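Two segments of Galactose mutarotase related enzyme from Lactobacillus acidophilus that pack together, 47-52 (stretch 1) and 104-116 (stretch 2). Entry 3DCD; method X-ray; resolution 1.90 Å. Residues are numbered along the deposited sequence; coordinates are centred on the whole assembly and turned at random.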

# COMPACT_ATOMS: atom_id res chain seq x y z
N PRO A 47 5.08 2.83 -2.78
CA PRO A 47 6.05 2.11 -1.96
C PRO A 47 5.50 0.83 -1.37
O PRO A 47 4.27 0.66 -1.22
N VAL A 48 6.42 -0.06 -1.07
CA VAL A 48 6.14 -1.28 -0.33
C VAL A 48 6.49 -0.97 1.12
O VAL A 48 7.56 -0.37 1.39
N LEU A 49 5.59 -1.32 2.04
CA LEU A 49 5.77 -1.01 3.47
C LEU A 49 6.12 -2.30 4.23
O LEU A 49 5.33 -3.24 4.26
N PHE A 50 7.32 -2.33 4.80
CA PHE A 50 7.88 -3.51 5.47
C PHE A 50 9.21 -3.11 6.12
O PHE A 50 10.01 -2.41 5.49
N PRO A 51 9.48 -3.61 7.35
CA PRO A 51 8.74 -4.54 8.22
C PRO A 51 7.81 -3.90 9.23
O PRO A 51 7.42 -4.57 10.20
N ILE A 52 7.47 -2.62 9.01
CA ILE A 52 6.36 -1.98 9.73
C ILE A 52 5.53 -1.19 8.73
O ILE A 52 6.03 -0.81 7.67
N VAL A 104 18.71 -2.37 12.45
CA VAL A 104 17.47 -1.68 12.79
C VAL A 104 16.32 -2.66 12.99
O VAL A 104 15.22 -2.27 13.37
N TYR A 105 16.59 -3.95 12.74
CA TYR A 105 15.54 -4.96 12.73
C TYR A 105 16.20 -6.35 12.90
O TYR A 105 16.75 -6.91 11.94
N PRO A 106 16.17 -6.90 14.14
CA PRO A 106 17.06 -8.01 14.52
C PRO A 106 16.48 -9.36 14.10
O PRO A 106 16.34 -10.27 14.93
N PHE A 107 16.11 -9.46 12.83
CA PHE A 107 15.52 -10.67 12.28
C PHE A 107 16.12 -11.03 10.94
O PHE A 107 16.52 -10.15 10.16
N LYS A 108 16.20 -12.33 10.69
CA LYS A 108 16.59 -12.84 9.40
C LYS A 108 15.32 -13.24 8.66
O LYS A 108 14.41 -13.81 9.25
N PHE A 109 15.26 -12.94 7.36
CA PHE A 109 14.02 -13.18 6.61
C PHE A 109 14.30 -13.32 5.12
O PHE A 109 15.38 -12.94 4.64
N GLU A 110 13.30 -13.83 4.41
CA GLU A 110 13.21 -13.69 2.96
C GLU A 110 11.88 -12.98 2.69
O GLU A 110 10.83 -13.49 3.07
N PHE A 111 11.94 -11.81 2.06
CA PHE A 111 10.74 -11.04 1.72
C PHE A 111 10.59 -10.97 0.21
O PHE A 111 11.46 -10.42 -0.47
N ARG A 112 9.50 -11.53 -0.31
CA ARG A 112 9.26 -11.56 -1.74
C ARG A 112 8.03 -10.73 -2.10
O ARG A 112 6.99 -10.83 -1.45
N VAL A 113 8.18 -9.88 -3.12
CA VAL A 113 7.08 -9.13 -3.70
C VAL A 113 6.91 -9.62 -5.13
O VAL A 113 7.80 -9.45 -5.98
N ASN A 114 5.78 -10.25 -5.37
CA ASN A 114 5.47 -10.79 -6.68
C ASN A 114 4.37 -9.96 -7.30
O ASN A 114 3.38 -9.65 -6.66
N TYR A 115 4.58 -9.60 -8.57
CA TYR A 115 3.58 -8.91 -9.37
C TYR A 115 3.24 -9.80 -10.54
O TYR A 115 4.13 -10.32 -11.21
N ASN A 116 1.95 -9.98 -10.80
CA ASN A 116 1.55 -10.74 -11.96
C ASN A 116 0.26 -10.23 -12.59
O ASN A 116 -0.59 -9.65 -11.91

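When two backbones run too far apart to share hydrogen bonds, side chains alone must join them, and aromatic rings fill such gaps well. The packing of residues 47-52 against 104-116 in this galactose mutarotase related enzyme illustrates the point. The nearest CA pairs lie more than 8 Å apart, no hydrogen bond crosses the contact, and 383 Å² of largely apolar surface is buried.

Pro47 points away and takes no part. Val48 points toward the strand, and its t rotamer (chi1 170°) carries CG1 to the edge of the Phe111 ring, 3.7 Å from Phe111 CE2; the same methyl lies 4.1 Å from CG2 of Val113, itself in t. Val48 CG2 meets the far end of Tyr115, 3.9 Å from its OH. The CA-to-CB bond of Tyr115 points sideways, but its long m side chain brings the hydroxyl close, while the polar needs of that hydroxyl are met elsewhere in the structure. Leu49 then turns away, as alternation along an extended backbone would suggest.

Phe50, again t, is the centrepiece. Its ring stacks face to face on that of Phe111 (t), with centroids 4.1 Å apart and planes at 16°, and its CB approaches Phe111 CE2 to 3.6 Å. It also presents an edge to the face of Phe109 (p), the planes inclined at 70°, with Phe50 CE1 3.8 Å from Phe109 CE2.

Pro51, preceded by a cis peptide bond, lies over a face of Tyr105 (t): its CG sits 3.6 Å from the ring centroid, almost on the normal, and its CB lies 3.5 Å from Tyr105 CZ. Ile52 points sideways and makes no contact. On the strand, Glu110, which points away, takes Arg112 NH1 at OE1 in a 2.9 Å salt bridge; neither residue touches stretch 1.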

# COMPACT_ATOMS: atom_id res chain seq x y z
CB PRO A 47 6.40 3.09 -0.82
CG PRO A 47 5.26 4.03 -0.75
CD PRO A 47 4.78 4.16 -2.20
CB VAL A 48 6.95 -2.46 -0.92
CG1 VAL A 48 6.86 -3.72 -0.01
CG2 VAL A 48 6.48 -2.77 -2.36
CB LEU A 49 4.49 -0.37 4.04
CG LEU A 49 3.68 0.57 3.11
CD1 LEU A 49 2.36 0.99 3.74
CD2 LEU A 49 4.53 1.80 2.69
CB PHE A 50 8.12 -4.64 4.46
CG PHE A 50 8.85 -5.84 5.03
CD1 PHE A 50 10.23 -5.90 5.00
CD2 PHE A 50 8.14 -6.91 5.59
CE1 PHE A 50 10.92 -7.01 5.51
CE2 PHE A 50 8.83 -8.01 6.10
CZ PHE A 50 10.21 -8.06 6.07
CB PRO A 51 9.86 -5.27 8.94
CG PRO A 51 10.86 -4.18 9.18
CD PRO A 51 10.80 -3.30 7.93
CB ILE A 52 6.83 -1.02 10.86
CG1 ILE A 52 7.70 0.14 10.32
CG2 ILE A 52 7.53 -1.80 11.99
CD1 ILE A 52 8.09 1.16 11.39
CB VAL A 104 17.07 -0.62 11.69
CG1 VAL A 104 18.17 0.40 11.49
CG2 VAL A 104 16.74 -1.30 10.35
CB TYR A 105 14.74 -4.85 11.43
CG TYR A 105 13.51 -5.75 11.39
CD1 TYR A 105 12.42 -5.51 12.22
CD2 TYR A 105 13.46 -6.85 10.52
CE1 TYR A 105 11.30 -6.35 12.20
CE2 TYR A 105 12.35 -7.70 10.50
CZ TYR A 105 11.28 -7.44 11.34
OH TYR A 105 10.17 -8.27 11.34
CB PRO A 106 17.12 -7.89 16.05
CG PRO A 106 15.80 -7.32 16.43
CD PRO A 106 15.28 -6.51 15.25
CB PHE A 107 14.00 -10.53 12.15
CG PHE A 107 13.31 -10.33 13.46
CD1 PHE A 107 13.09 -11.42 14.31
CD2 PHE A 107 12.91 -9.06 13.87
CE1 PHE A 107 12.45 -11.24 15.53
CE2 PHE A 107 12.28 -8.88 15.09
CZ PHE A 107 12.03 -9.97 15.91
CB LYS A 108 17.52 -14.04 9.57
CG LYS A 108 18.81 -13.72 10.33
CD LYS A 108 19.75 -14.93 10.39
CE LYS A 108 20.36 -15.30 9.03
NZ LYS A 108 21.09 -14.20 8.33
CB PHE A 109 13.03 -12.02 6.83
CG PHE A 109 13.58 -10.67 6.39
CD1 PHE A 109 14.23 -9.84 7.30
CD2 PHE A 109 13.48 -10.26 5.06
CE1 PHE A 109 14.76 -8.61 6.90
CE2 PHE A 109 14.02 -9.03 4.65
CZ PHE A 109 14.65 -8.21 5.57
CB GLU A 110 13.23 -15.06 2.26
CG GLU A 110 14.55 -15.82 2.39
CD GLU A 110 14.54 -17.18 1.68
OE1 GLU A 110 13.46 -17.64 1.24
OE2 GLU A 110 15.61 -17.79 1.58
CB PHE A 111 10.84 -9.61 2.29
CG PHE A 111 9.64 -8.73 1.96
CD1 PHE A 111 8.34 -9.24 1.97
CD2 PHE A 111 9.82 -7.36 1.69
CE1 PHE A 111 7.21 -8.41 1.68
CE2 PHE A 111 8.72 -6.52 1.42
CZ PHE A 111 7.41 -7.04 1.42
CB ARG A 112 9.06 -13.01 -2.22
CG ARG A 112 10.36 -13.80 -2.34
CD ARG A 112 10.06 -15.27 -2.67
NE ARG A 112 11.30 -16.03 -2.84
CZ ARG A 112 11.96 -16.59 -1.82
NH1 ARG A 112 11.50 -16.49 -0.58
NH2 ARG A 112 13.07 -17.25 -2.06
CB VAL A 113 7.31 -7.58 -3.65
CG1 VAL A 113 6.10 -6.85 -4.23
CG2 VAL A 113 7.54 -7.12 -2.21
CB ASN A 114 4.99 -12.24 -6.58
CG ASN A 114 4.39 -12.74 -7.90
OD1 ASN A 114 5.11 -13.05 -8.85
ND2 ASN A 114 3.08 -12.80 -7.96
CB TYR A 115 4.14 -7.60 -9.91
CG TYR A 115 4.44 -6.58 -8.85
CD1 TYR A 115 5.74 -6.39 -8.39
CD2 TYR A 115 3.42 -5.79 -8.32
CE1 TYR A 115 6.01 -5.44 -7.42
CE2 TYR A 115 3.67 -4.83 -7.34
CZ TYR A 115 4.97 -4.66 -6.90
OH TYR A 115 5.23 -3.72 -5.93
CB ASN A 116 1.51 -12.24 -11.65
CG ASN A 116 0.34 -12.63 -10.82
OD1 ASN A 116 -0.78 -12.73 -11.33
ND2 ASN A 116 0.58 -12.86 -9.52